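Local structure of 2-oxoadipate dioxygenase/decarboxylase (Pseudomonas putida, 6W1G) at residues Glu79-Ile84 with Glu427-Ala432; Ala85-Val90 with Glu180-Glu185; Phe113-Val116 with Ser120-Val123; Arg154-Ser159 with Leu187-Trp192; Ile165-Arg170 with Ala176-Thr181. The protein catalyses the iron(II)-dependent, O2-driven decarboxylation and hydroxylation of 2-oxoadipate to D-2-hydroxyglutarate in D-lysine catabolism. All coordinates share one frame; numbering follows the deposited sequence.

Helix 78-90 threads through the set: its first half packs in contact 1 and its second half in contact 2, their centres about 17 Å apart. Contact 5 lies next to contact 2 (centres about 7 Å apart), joined to it by the salt bridge of Arg86 with Glu169. Contact 4 is tied to contact 1 by Glu80 with Arg154 and to contact 2 by Thr158 with Glu185. Contact 3 meets contact 2 where Phe113 packs on Phe88. Contacts 2 and 5 are remote from the substrate and metal residues. Contact 3 comes closer: the side chain of Arg114 is about 8 Å from that of His70, a metal ligand, and about 13 Å from the bound nickel.

Contact 1 of 5, residues Glu79-Ile84 with Glu427-Ala432; sequences EELATI and EAFEAA
Ala82 and Ala432 bring helices 78-90 and 424-433 together, their CA atoms 6.3 Å apart. The short helical segments cross at -65°, and their axes approach to 9.5 Å. At this CA approach alanine fits: the CB of Ala82 rests 3.5 Å from the carbonyl O of Ala432, where there is room for a methyl against the carbonyl.

Leu81 carries the apolar side of the crossing. With CG anti to its backbone N (chi1 -178°), the side chain extends toward helix 424-433 and sets its CD2 methyl over one face of the Phe429 ring. This is a CH-pi contact, 4.0 Å from CD2 of Leu81 to the centroid of the Phe429 ring, with the methyl displaced toward the rim. The same CD2 also lies 4.2 Å from CB of Ala432, so a single branch of the leucine fills the angle between ring and methyl.

Beneath the crossing, Leu81 and Ala432 both reach Leu132 of strand 127-133, while His109 meets the Phe429 ring edge-to-face. The contact therefore packs a helix from late in the chain against helix 78-90 by apolar packing, including a CH-pi contact, which depends on the fit of shapes rather than on paired charges.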
# COMPACT_ATOMS: atom_id res chain seq x y z
N GLU A 79 14.28 11.51 -13.18
CA GLU A 79 13.40 11.66 -14.33
C GLU A 79 12.37 10.53 -14.39
O GLU A 79 11.20 10.75 -14.73
CB GLU A 79 14.28 11.70 -15.58
CG GLU A 79 15.23 12.93 -15.69
CD GLU A 79 16.35 13.11 -14.64
OE1 GLU A 79 16.96 12.13 -14.12
OE2 GLU A 79 16.68 14.28 -14.39
N GLU A 80 12.79 9.29 -14.06
CA GLU A 80 11.84 8.18 -14.02
C GLU A 80 10.77 8.41 -12.95
O GLU A 80 9.59 8.13 -13.19
CB GLU A 80 12.56 6.85 -13.79
CG GLU A 80 13.36 6.38 -15.02
CD GLU A 80 14.19 5.14 -14.80
OE1 GLU A 80 14.21 4.59 -13.69
OE2 GLU A 80 14.83 4.72 -15.78
N LEU A 81 11.17 8.87 -11.77
CA LEU A 81 10.21 9.13 -10.71
C LEU A 81 9.22 10.22 -11.10
O LEU A 81 8.01 10.10 -10.90
CB LEU A 81 10.93 9.48 -9.40
CG LEU A 81 10.01 9.71 -8.21
CD1 LEU A 81 9.22 8.47 -7.81
CD2 LEU A 81 10.83 10.22 -7.04
N ALA A 82 9.73 11.32 -11.66
CA ALA A 82 8.85 12.41 -12.04
C ALA A 82 7.88 11.99 -13.12
O ALA A 82 6.71 12.37 -13.10
CB ALA A 82 9.69 13.61 -12.53
N THR A 83 8.35 11.18 -14.08
CA THR A 83 7.45 10.76 -15.15
C THR A 83 6.44 9.76 -14.66
O THR A 83 5.26 9.79 -15.06
CB THR A 83 8.29 10.21 -16.30
OG1 THR A 83 9.18 11.22 -16.78
CG2 THR A 83 7.39 9.83 -17.44
N ILE A 84 6.87 8.85 -13.77
CA ILE A 84 5.90 7.92 -13.24
C ILE A 84 4.82 8.61 -12.40
O ILE A 84 3.67 8.17 -12.43
CB ILE A 84 6.61 6.76 -12.55
CG1 ILE A 84 5.80 5.52 -12.88
CG2 ILE A 84 6.85 7.01 -11.23
CD1 ILE A 84 6.57 4.32 -12.66
N GLU A 427 13.39 16.39 1.14
CA GLU A 427 13.49 17.48 0.17
C GLU A 427 14.12 16.99 -1.13
O GLU A 427 13.67 17.38 -2.21
CB GLU A 427 14.29 18.63 0.77
CG GLU A 427 13.57 19.34 1.92
CD GLU A 427 14.47 20.31 2.69
OE1 GLU A 427 15.63 20.55 2.30
OE2 GLU A 427 14.00 20.84 3.72
N ALA A 428 15.16 16.16 -1.04
CA ALA A 428 15.76 15.58 -2.24
C ALA A 428 14.75 14.71 -2.97
O ALA A 428 14.69 14.74 -4.20
CB ALA A 428 17.00 14.76 -1.88
N PHE A 429 13.97 13.91 -2.23
CA PHE A 429 12.98 13.07 -2.86
C PHE A 429 11.97 13.93 -3.60
O PHE A 429 11.58 13.63 -4.74
CB PHE A 429 12.28 12.22 -1.81
CG PHE A 429 11.34 11.19 -2.42
CD1 PHE A 429 11.82 9.98 -2.88
CD2 PHE A 429 10.00 11.48 -2.56
CE1 PHE A 429 10.98 9.04 -3.46
CE2 PHE A 429 9.15 10.54 -3.14
CZ PHE A 429 9.63 9.32 -3.58
N GLU A 430 11.47 15.00 -2.96
CA GLU A 430 10.45 15.84 -3.57
C GLU A 430 10.98 16.61 -4.77
O GLU A 430 10.25 16.83 -5.74
CB GLU A 430 9.80 16.75 -2.51
CG GLU A 430 9.01 15.93 -1.50
CD GLU A 430 8.37 16.76 -0.41
OE1 GLU A 430 8.89 17.84 -0.06
OE2 GLU A 430 7.33 16.33 0.10
N ALA A 431 12.25 16.99 -4.74
CA ALA A 431 12.83 17.64 -5.91
C ALA A 431 12.86 16.69 -7.09
O ALA A 431 12.56 17.09 -8.23
CB ALA A 431 14.23 18.14 -5.55
N ALA A 432 13.19 15.43 -6.84
CA ALA A 432 13.20 14.42 -7.90
C ALA A 432 11.79 14.13 -8.41
O ALA A 432 11.56 14.01 -9.61
CB ALA A 432 13.84 13.14 -7.36

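Contact 2 of 5, residues Ala85-Val90 with Glu180-Glu185; sequences ARLFAV and ETFVQE
Phe182 reaches from helix 176-188 to Val90 and Leu87 on helix 78-90, the helix that follows the first strand of a beta-alpha-beta-beta-beta module of the kind that defines the glyoxalase clan. The two backbones stay well apart, the nearest CA atoms, those of Val90 and Phe182, being 9.0 Å from each other. A large aromatic residue is suited to spanning that gap, and Phe182 buries more surface here than any other residue of the pair of segments.

Its ring and the side chain of Val90 approach from opposite directions. CG1 of Val90, anti to the backbone N (chi1 173°), sits over one face of the Phe182 ring in a CH-pi contact, 3.8 Å from the centroid and only 15° off the ring normal. The branch point follows it closely, with CB of Val90 3.7 Å from CZ of Phe182. The beta-branched valine is short and broad, so it brings CB and both methyls close to the outer part of the ring.

Leu87 contributes its CG, 4.1 Å from CZ of Phe182. Ile12 of helix 9-27 and Met91 also touch the Phe182 side chain, which is thus buried among several elements. At the ring's edge, near its plane, the carbonyl O of Leu87 lies 3.6 Å from CZ of Phe182.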
# COMPACT_ATOMS: atom_id res chain seq x y z
N ALA A 85 5.14 9.72 -11.73
CA ALA A 85 4.09 10.48 -11.07
C ALA A 85 3.06 10.97 -12.07
O ALA A 85 1.86 10.96 -11.80
CB ALA A 85 4.70 11.65 -10.32
N ARG A 86 3.52 11.43 -13.25
CA ARG A 86 2.58 11.87 -14.28
C ARG A 86 1.74 10.72 -14.81
O ARG A 86 0.56 10.88 -15.09
CB ARG A 86 3.33 12.55 -15.43
CG ARG A 86 4.03 13.81 -15.02
CD ARG A 86 4.93 14.31 -16.16
NE ARG A 86 4.17 14.64 -17.36
CZ ARG A 86 4.50 14.30 -18.59
NH1 ARG A 86 5.62 13.60 -18.83
NH2 ARG A 86 3.70 14.64 -19.59
N LEU A 87 2.35 9.55 -14.99
CA LEU A 87 1.64 8.35 -15.40
C LEU A 87 0.53 8.01 -14.41
O LEU A 87 -0.62 7.77 -14.79
CB LEU A 87 2.65 7.20 -15.53
CG LEU A 87 2.16 5.88 -16.11
CD1 LEU A 87 3.31 5.12 -16.78
CD2 LEU A 87 1.50 5.03 -15.04
N PHE A 88 0.88 7.98 -13.12
CA PHE A 88 -0.10 7.64 -12.12
C PHE A 88 -1.17 8.71 -11.94
O PHE A 88 -2.30 8.38 -11.58
CB PHE A 88 0.61 7.32 -10.79
CG PHE A 88 1.38 6.04 -10.78
CD1 PHE A 88 0.86 4.90 -11.30
CD2 PHE A 88 2.63 5.99 -10.18
CE1 PHE A 88 1.58 3.71 -11.25
CE2 PHE A 88 3.32 4.83 -10.15
CZ PHE A 88 2.81 3.70 -10.70
N ALA A 89 -0.86 9.96 -12.23
CA ALA A 89 -1.86 11.01 -12.14
C ALA A 89 -2.98 10.81 -13.16
O ALA A 89 -4.12 11.19 -12.88
CB ALA A 89 -1.20 12.39 -12.32
N VAL A 90 -2.71 10.18 -14.31
CA VAL A 90 -3.77 9.84 -15.27
C VAL A 90 -4.84 9.00 -14.60
O VAL A 90 -6.02 9.06 -14.94
CB VAL A 90 -3.17 9.10 -16.49
CG1 VAL A 90 -4.28 8.61 -17.41
CG2 VAL A 90 -2.22 10.03 -17.22
N GLU A 180 -8.10 2.66 -22.57
CA GLU A 180 -7.69 1.28 -22.77
C GLU A 180 -6.29 1.18 -23.37
O GLU A 180 -5.46 0.38 -22.92
CB GLU A 180 -8.69 0.49 -23.59
CG GLU A 180 -8.33 -1.02 -23.58
CD GLU A 180 -7.89 -1.52 -22.18
OE1 GLU A 180 -8.71 -1.40 -21.24
OE2 GLU A 180 -6.74 -1.98 -22.00
N THR A 181 -5.99 2.02 -24.37
CA THR A 181 -4.65 2.03 -24.94
C THR A 181 -3.64 2.43 -23.88
O THR A 181 -2.56 1.83 -23.76
CB THR A 181 -4.59 2.96 -26.14
OG1 THR A 181 -5.57 2.55 -27.10
CG2 THR A 181 -3.19 2.98 -26.77
N PHE A 182 -3.97 3.45 -23.10
CA PHE A 182 -3.10 3.89 -22.01
C PHE A 182 -2.76 2.75 -21.04
O PHE A 182 -1.61 2.59 -20.64
CB PHE A 182 -3.72 5.09 -21.27
CG PHE A 182 -2.98 5.46 -20.02
CD1 PHE A 182 -1.81 6.20 -20.06
CD2 PHE A 182 -3.41 4.94 -18.81
CE1 PHE A 182 -1.15 6.45 -18.85
CE2 PHE A 182 -2.75 5.22 -17.65
CZ PHE A 182 -1.63 5.95 -17.68
N VAL A 183 -3.79 1.99 -20.62
CA VAL A 183 -3.54 0.92 -19.66
C VAL A 183 -2.57 -0.08 -20.26
O VAL A 183 -1.63 -0.51 -19.60
CB VAL A 183 -4.88 0.28 -19.24
CG1 VAL A 183 -4.63 -1.04 -18.55
CG2 VAL A 183 -5.63 1.26 -18.32
N GLN A 184 -2.78 -0.44 -21.52
CA GLN A 184 -1.90 -1.43 -22.11
C GLN A 184 -0.48 -0.91 -22.27
O GLN A 184 0.49 -1.66 -22.07
CB GLN A 184 -2.49 -1.88 -23.43
CG GLN A 184 -3.74 -2.79 -23.23
CD GLN A 184 -3.63 -3.99 -22.22
OE1 GLN A 184 -2.66 -4.77 -22.23
NE2 GLN A 184 -4.62 -4.10 -21.33
N GLU A 185 -0.34 0.35 -22.67
CA GLU A 185 0.99 0.90 -22.84
C GLU A 185 1.69 1.08 -21.53
O GLU A 185 2.90 0.83 -21.42
CB GLU A 185 0.90 2.21 -23.62
CG GLU A 185 0.47 2.05 -25.04
CD GLU A 185 1.49 1.34 -25.93
OE1 GLU A 185 2.70 1.33 -25.62
OE2 GLU A 185 1.07 0.81 -26.99

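Contact 3 of 5, residues Phe113-Val116 with Ser120-Val123; sequences FRAV and SLHV
The guanidinium of Arg114 is the flat group nearest helix 118-123, and CD1 of Leu121 approaches it obliquely, 4.1 Å from NH1 of Arg114. That same NH1 donates a hydrogen bond of 2.9 Å to the carbonyl O of Ala115. The bond is bent (140° at the hydrogen), and the acceptor lies 19° out of the guanidinium plane, although the donor stays in the carbonyl plane. The first torsion of Arg114 (chi1 62°) helps to bring it there: CG stands between the backbone N and the carbonyl carbon, and the extended chain beyond it reaches the next residue's carbonyl. The stronger partner is Asp398, whose OD1 forms a salt bridge with NE, so the buried charge is probably largely balanced there.

Leu121 packs its two methyls on the turn itself: CD2 is 3.4 Å from the O of Ala115, and CD1 is 4.0 Å from the C of Val116. Cutting Leu121 back to alanine is likely to open a gap beside the Ala115 carbonyl and take away the methyl that lies obliquely against NH1 of Arg114. Ala115 is small enough for its CB to come within 3.8 Å of CB of Ser120. A water then joins the segments, accepting from Val116 N at 3.0 Å and hydrogen-bonding with Ser120 OG.

The contact thus folds the short helix back on the end of strand 108-114, in the connection leading to antiparallel strand 127-133. Helix 9-27 touches Ala115 and Ser120, strand 94-100 flanks Arg114 and Val116, and helix 440-458 packs on both of these through Leu443.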
# COMPACT_ATOMS: atom_id res chain seq x y z
N PHE A 113 1.83 5.96 -4.46
CA PHE A 113 0.85 6.64 -5.29
C PHE A 113 -0.51 5.98 -5.05
O PHE A 113 -0.62 4.75 -5.17
CB PHE A 113 1.25 6.58 -6.77
CG PHE A 113 2.50 7.37 -7.06
CD1 PHE A 113 3.75 6.76 -7.06
CD2 PHE A 113 2.42 8.71 -7.38
CE1 PHE A 113 4.88 7.50 -7.36
CE2 PHE A 113 3.54 9.43 -7.67
CZ PHE A 113 4.78 8.81 -7.66
N ARG A 114 -1.52 6.79 -4.75
CA ARG A 114 -2.84 6.29 -4.44
C ARG A 114 -3.85 7.41 -4.60
O ARG A 114 -3.49 8.60 -4.59
CB ARG A 114 -2.95 5.67 -3.04
CG ARG A 114 -2.67 6.64 -1.90
CD ARG A 114 -3.02 5.98 -0.60
NE ARG A 114 -2.90 6.79 0.60
CZ ARG A 114 -3.90 7.49 1.16
NH1 ARG A 114 -5.05 7.66 0.54
NH2 ARG A 114 -3.74 7.99 2.38
N ALA A 115 -5.13 7.05 -4.71
CA ALA A 115 -6.20 8.03 -4.58
C ALA A 115 -6.30 8.43 -3.12
O ALA A 115 -5.80 7.77 -2.21
CB ALA A 115 -7.48 7.42 -5.08
N VAL A 116 -6.97 9.54 -2.89
CA VAL A 116 -6.95 10.18 -1.57
C VAL A 116 -8.31 10.31 -0.89
O VAL A 116 -8.36 10.50 0.34
CB VAL A 116 -6.21 11.53 -1.61
CG1 VAL A 116 -4.76 11.34 -2.12
CG2 VAL A 116 -7.01 12.56 -2.38
N SER A 120 -13.26 7.85 -4.10
CA SER A 120 -12.32 7.36 -5.12
C SER A 120 -11.76 6.01 -4.72
O SER A 120 -11.67 5.08 -5.54
CB SER A 120 -11.17 8.33 -5.30
OG SER A 120 -11.60 9.66 -5.47
N LEU A 121 -11.34 5.89 -3.44
CA LEU A 121 -10.78 4.66 -2.92
C LEU A 121 -11.79 3.53 -3.02
O LEU A 121 -11.42 2.37 -3.20
CB LEU A 121 -10.32 4.90 -1.48
CG LEU A 121 -9.14 5.82 -1.36
CD1 LEU A 121 -8.98 6.45 0.01
CD2 LEU A 121 -7.86 5.07 -1.71
N HIS A 122 -13.06 3.86 -2.87
CA HIS A 122 -14.11 2.87 -2.98
C HIS A 122 -14.15 2.27 -4.36
O HIS A 122 -14.35 1.06 -4.51
CB HIS A 122 -15.42 3.54 -2.63
CG HIS A 122 -16.60 2.65 -2.71
ND1 HIS A 122 -16.92 1.75 -1.72
CD2 HIS A 122 -17.50 2.47 -3.70
CE1 HIS A 122 -18.02 1.11 -2.06
NE2 HIS A 122 -18.37 1.48 -3.27
N VAL A 123 -14.02 3.10 -5.39
CA VAL A 123 -13.99 2.61 -6.77
C VAL A 123 -12.73 1.76 -7.01
O VAL A 123 -12.81 0.69 -7.62
CB VAL A 123 -14.11 3.76 -7.77
CG1 VAL A 123 -13.96 3.22 -9.22
CG2 VAL A 123 -15.42 4.48 -7.57
O HOH W 1 -8.99 10.83 -4.72

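Contact 4 of 5, residues Arg154-Ser159 with Leu187-Trp192; sequences RQIFTS and LHTFRW
Phe157 and Thr189 bring the loop after helix 141-153 against the end of helix 176-188, with their CA atoms 5.7 Å apart. Two motifs meet here: Thr158 is the N-cap of helix 159-171, and a type I beta turn runs from His188 to Arg191.

Thr189 is central, a small residue with one polar and one apolar arm. Its OG1 is 3.2 Å from the O of Ile156, a possible hydrogen bond only, since the hydroxyl proton has another acceptor within reach. The methyl CG2 lies beside the same carbonyl. Two waters bridge the segments. One donates to the O of Ile156 and the O of Thr189; the other accepts from Thr158 N at 2.9 Å and lies 2.6 Å from OG1 of Thr189.

Thr158 divides its two branches. At chi1 72° its OG1 caps Ala161 N of its own helix and also hydrogen-bonds with OE1 of Glu185 on helix 176-188, while CG2 turns toward the other segment and sits 4.0 Å from CB of His188. Threonine suits this place because it caps with the hydroxyl and packs with the methyl. The Phe157 ring, which OG1 of Thr189 meets obliquely, also packs against Thr83 and Leu87 of helix 78-90. Within the turn, NE of Arg191 donates to ND1 of His188 over 3.2 Å at 156°, 18° out of the imidazole plane.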
# COMPACT_ATOMS: atom_id res chain seq x y z
N ARG A 154 18.59 4.27 -20.39
CA ARG A 154 17.41 3.44 -20.61
C ARG A 154 16.16 4.32 -20.72
O ARG A 154 16.10 5.43 -20.17
CB ARG A 154 17.26 2.40 -19.51
CG ARG A 154 16.72 2.91 -18.19
CD ARG A 154 16.65 1.76 -17.20
NE ARG A 154 16.00 2.18 -15.97
CZ ARG A 154 15.72 1.39 -14.95
NH1 ARG A 154 16.01 0.11 -15.01
NH2 ARG A 154 15.12 1.89 -13.87
N GLN A 155 15.15 3.80 -21.42
CA GLN A 155 13.86 4.46 -21.58
C GLN A 155 12.75 3.51 -21.15
O GLN A 155 12.33 2.64 -21.93
CB GLN A 155 13.63 4.91 -23.01
CG GLN A 155 12.22 5.46 -23.27
CD GLN A 155 11.80 6.62 -22.35
OE1 GLN A 155 11.14 6.40 -21.35
NE2 GLN A 155 12.17 7.85 -22.71
N ILE A 156 12.26 3.66 -19.93
CA ILE A 156 11.32 2.68 -19.38
C ILE A 156 9.88 2.86 -19.82
O ILE A 156 9.06 1.98 -19.57
CB ILE A 156 11.43 2.64 -17.85
CG1 ILE A 156 10.88 3.92 -17.20
CG2 ILE A 156 12.87 2.32 -17.41
CD1 ILE A 156 10.78 3.81 -15.70
N PHE A 157 9.51 3.97 -20.44
CA PHE A 157 8.17 4.24 -20.89
C PHE A 157 8.08 4.14 -22.40
O PHE A 157 8.97 4.64 -23.11
CB PHE A 157 7.74 5.63 -20.50
CG PHE A 157 7.92 5.92 -19.04
CD1 PHE A 157 7.07 5.39 -18.09
CD2 PHE A 157 9.01 6.68 -18.59
CE1 PHE A 157 7.27 5.66 -16.73
CE2 PHE A 157 9.21 6.95 -17.26
CZ PHE A 157 8.36 6.45 -16.33
N THR A 158 7.01 3.53 -22.90
CA THR A 158 6.82 3.54 -24.34
C THR A 158 6.46 4.93 -24.81
O THR A 158 5.90 5.76 -24.08
CB THR A 158 5.75 2.56 -24.80
OG1 THR A 158 4.47 3.06 -24.41
CG2 THR A 158 5.97 1.15 -24.24
N SER A 159 6.81 5.21 -26.06
CA SER A 159 6.47 6.50 -26.63
C SER A 159 4.96 6.74 -26.62
O SER A 159 4.52 7.88 -26.38
CB SER A 159 7.04 6.64 -28.04
OG SER A 159 8.44 6.73 -28.00
N LEU A 187 1.25 -0.69 -18.88
CA LEU A 187 1.59 -1.99 -18.33
C LEU A 187 2.95 -2.47 -18.82
O LEU A 187 3.65 -3.16 -18.09
CB LEU A 187 0.50 -2.96 -18.74
CG LEU A 187 0.35 -4.27 -17.99
CD1 LEU A 187 0.01 -4.00 -16.58
CD2 LEU A 187 -0.73 -5.09 -18.68
N HIS A 188 3.33 -2.09 -20.05
CA HIS A 188 4.61 -2.53 -20.55
C HIS A 188 5.76 -2.11 -19.65
O HIS A 188 6.78 -2.82 -19.55
CB HIS A 188 4.83 -1.97 -21.95
CG HIS A 188 3.95 -2.56 -23.00
ND1 HIS A 188 3.69 -3.91 -23.11
CD2 HIS A 188 3.33 -1.97 -24.05
CE1 HIS A 188 2.92 -4.13 -24.16
NE2 HIS A 188 2.69 -2.96 -24.76
N THR A 189 5.62 -0.98 -18.95
CA THR A 189 6.68 -0.49 -18.09
C THR A 189 7.04 -1.49 -17.02
O THR A 189 8.18 -1.51 -16.56
CB THR A 189 6.27 0.85 -17.49
OG1 THR A 189 6.08 1.76 -18.55
CG2 THR A 189 7.32 1.45 -16.63
N PHE A 190 6.06 -2.30 -16.59
CA PHE A 190 6.16 -3.12 -15.39
C PHE A 190 6.27 -4.61 -15.67
O PHE A 190 6.32 -5.41 -14.73
CB PHE A 190 4.94 -2.84 -14.52
CG PHE A 190 4.75 -1.36 -14.27
CD1 PHE A 190 5.68 -0.64 -13.55
CD2 PHE A 190 3.72 -0.68 -14.87
CE1 PHE A 190 5.56 0.69 -13.37
CE2 PHE A 190 3.58 0.69 -14.68
CZ PHE A 190 4.51 1.37 -13.93
N ARG A 191 6.40 -4.99 -16.93
CA ARG A 191 6.53 -6.39 -17.26
C ARG A 191 7.92 -6.93 -16.92
O ARG A 191 8.92 -6.20 -16.99
CB ARG A 191 6.33 -6.56 -18.76
CG ARG A 191 4.95 -6.46 -19.21
CD ARG A 191 4.83 -6.78 -20.70
NE ARG A 191 3.50 -6.41 -21.13
CZ ARG A 191 2.44 -7.19 -20.99
NH1 ARG A 191 2.58 -8.38 -20.45
NH2 ARG A 191 1.25 -6.78 -21.39
N TRP A 192 7.98 -8.23 -16.64
CA TRP A 192 9.27 -8.86 -16.41
C TRP A 192 9.99 -9.07 -17.74
O TRP A 192 9.39 -9.53 -18.71
CB TRP A 192 9.03 -10.24 -15.77
CG TRP A 192 10.31 -10.94 -15.44
CD1 TRP A 192 10.99 -11.84 -16.21
CD2 TRP A 192 11.09 -10.76 -14.24
NE1 TRP A 192 12.14 -12.24 -15.57
CE2 TRP A 192 12.22 -11.60 -14.36
CE3 TRP A 192 10.94 -9.98 -13.09
CZ2 TRP A 192 13.20 -11.66 -13.37
CZ3 TRP A 192 11.92 -10.07 -12.09
CH2 TRP A 192 13.03 -10.90 -12.25
O HOH W 2 10.14 -0.61 -18.62
O HOH W 3 5.18 2.41 -20.94

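Contact 5 of 5, residues Ile165-Arg170 with Ala176-Thr181; sequences IAQCER and AADAET
Asp178, in the first turn of helix 176-188, is the one side chain of its segment that reaches across to Gln167 on the preceding helix 159-171. The segment begins with Ala176, which packs instead on Val7. At Asp178 the backbone N is hydrogen-bonded to OD1 of Asp175, just ahead of the helix. The OD2 of Asp178 accepts from NE2 of Gln167 at 3.1 Å, with an angle of 147° at the hydrogen. The donor comes from above the carboxylate plane, 40° out of it, while the oxygen stays near the amide plane; the two flat groups are turned almost perpendicular. Gln167 manages the reach because CG is anti to the backbone N and the chain runs on extended (chi2 -177°). With a leucine in place of Gln167, the Asp178 carboxylate would probably lose this N-H and be freer to turn. Ala179 then faces Val7, Glu180 bonds with Gln184 one turn on, and Thr181 touches Leu164.

One neutral amide thus meets one carboxylate at the surface. An acidic group in the first turn of a helix is likely to be favoured by the helix dipole, and the amide N-H would probably ease its negative charge a little, in a single polar link between consecutive helices.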
# COMPACT_ATOMS: atom_id res chain seq x y z
N ILE A 165 -0.12 10.31 -21.79
CA ILE A 165 0.03 11.13 -20.58
C ILE A 165 -0.07 12.61 -20.93
O ILE A 165 -0.82 13.39 -20.32
CB ILE A 165 1.35 10.82 -19.86
CG1 ILE A 165 1.34 9.38 -19.33
CG2 ILE A 165 1.58 11.77 -18.72
CD1 ILE A 165 2.70 8.89 -18.88
N ALA A 166 0.66 13.02 -21.97
CA ALA A 166 0.65 14.43 -22.39
C ALA A 166 -0.74 14.83 -22.87
O ALA A 166 -1.22 15.95 -22.58
CB ALA A 166 1.72 14.66 -23.45
N GLN A 167 -1.39 13.96 -23.64
CA GLN A 167 -2.73 14.22 -24.13
C GLN A 167 -3.71 14.38 -22.98
O GLN A 167 -4.54 15.32 -22.96
CB GLN A 167 -3.17 13.09 -25.03
CG GLN A 167 -4.52 13.29 -25.63
CD GLN A 167 -4.96 12.11 -26.47
OE1 GLN A 167 -4.16 11.55 -27.23
NE2 GLN A 167 -6.22 11.77 -26.39
N CYS A 168 -3.64 13.49 -21.99
CA CYS A 168 -4.52 13.57 -20.83
C CYS A 168 -4.37 14.91 -20.14
O CYS A 168 -5.36 15.55 -19.77
CB CYS A 168 -4.22 12.41 -19.88
SG CYS A 168 -5.30 12.30 -18.51
N GLU A 169 -3.11 15.34 -19.94
CA GLU A 169 -2.87 16.61 -19.24
C GLU A 169 -3.43 17.78 -20.04
O GLU A 169 -4.06 18.68 -19.47
CB GLU A 169 -1.38 16.78 -19.00
CG GLU A 169 -0.81 15.79 -18.05
CD GLU A 169 0.72 15.68 -18.05
OE1 GLU A 169 1.38 16.32 -18.90
OE2 GLU A 169 1.27 14.95 -17.21
N ARG A 170 -3.19 17.79 -21.35
CA ARG A 170 -3.56 18.94 -22.16
C ARG A 170 -5.07 19.05 -22.32
O ARG A 170 -5.61 20.17 -22.37
CB ARG A 170 -2.89 18.81 -23.55
CG ARG A 170 -3.39 19.76 -24.58
CD ARG A 170 -2.70 19.56 -25.88
NE ARG A 170 -1.91 18.36 -26.05
CZ ARG A 170 -2.31 17.26 -26.67
NH1 ARG A 170 -3.54 17.12 -27.15
NH2 ARG A 170 -1.46 16.27 -26.77
N ALA A 176 -12.79 6.35 -23.54
CA ALA A 176 -12.66 4.93 -23.19
C ALA A 176 -11.60 4.25 -24.03
O ALA A 176 -10.80 3.46 -23.50
CB ALA A 176 -14.00 4.21 -23.32
N ALA A 177 -11.59 4.50 -25.34
CA ALA A 177 -10.62 3.83 -26.20
C ALA A 177 -9.19 4.25 -25.87
O ALA A 177 -8.29 3.40 -25.82
CB ALA A 177 -10.90 4.12 -27.66
N ASP A 178 -8.96 5.55 -25.65
CA ASP A 178 -7.62 6.02 -25.32
C ASP A 178 -7.21 5.55 -23.94
O ASP A 178 -6.04 5.26 -23.72
CB ASP A 178 -7.52 7.55 -25.44
CG ASP A 178 -7.56 8.02 -26.88
OD1 ASP A 178 -7.41 7.18 -27.81
OD2 ASP A 178 -7.78 9.23 -27.08
N ALA A 179 -8.16 5.46 -22.99
CA ALA A 179 -7.83 4.93 -21.67
C ALA A 179 -7.40 3.47 -21.75
O ALA A 179 -6.49 3.04 -21.04
CB ALA A 179 -9.00 5.08 -20.71
N GLU A 180 -8.10 2.66 -22.57
CA GLU A 180 -7.69 1.28 -22.77
C GLU A 180 -6.29 1.18 -23.37
O GLU A 180 -5.46 0.38 -22.92
CB GLU A 180 -8.69 0.49 -23.59
CG GLU A 180 -8.33 -1.02 -23.58
CD GLU A 180 -7.89 -1.52 -22.18
OE1 GLU A 180 -8.71 -1.40 -21.24
OE2 GLU A 180 -6.74 -1.98 -22.00
N THR A 181 -5.99 2.02 -24.37
CA THR A 181 -4.65 2.03 -24.94
C THR A 181 -3.64 2.43 -23.88
O THR A 181 -2.56 1.83 -23.76
CB THR A 181 -4.59 2.96 -26.14
OG1 THR A 181 -5.57 2.55 -27.10
CG2 THR A 181 -3.19 2.98 -26.77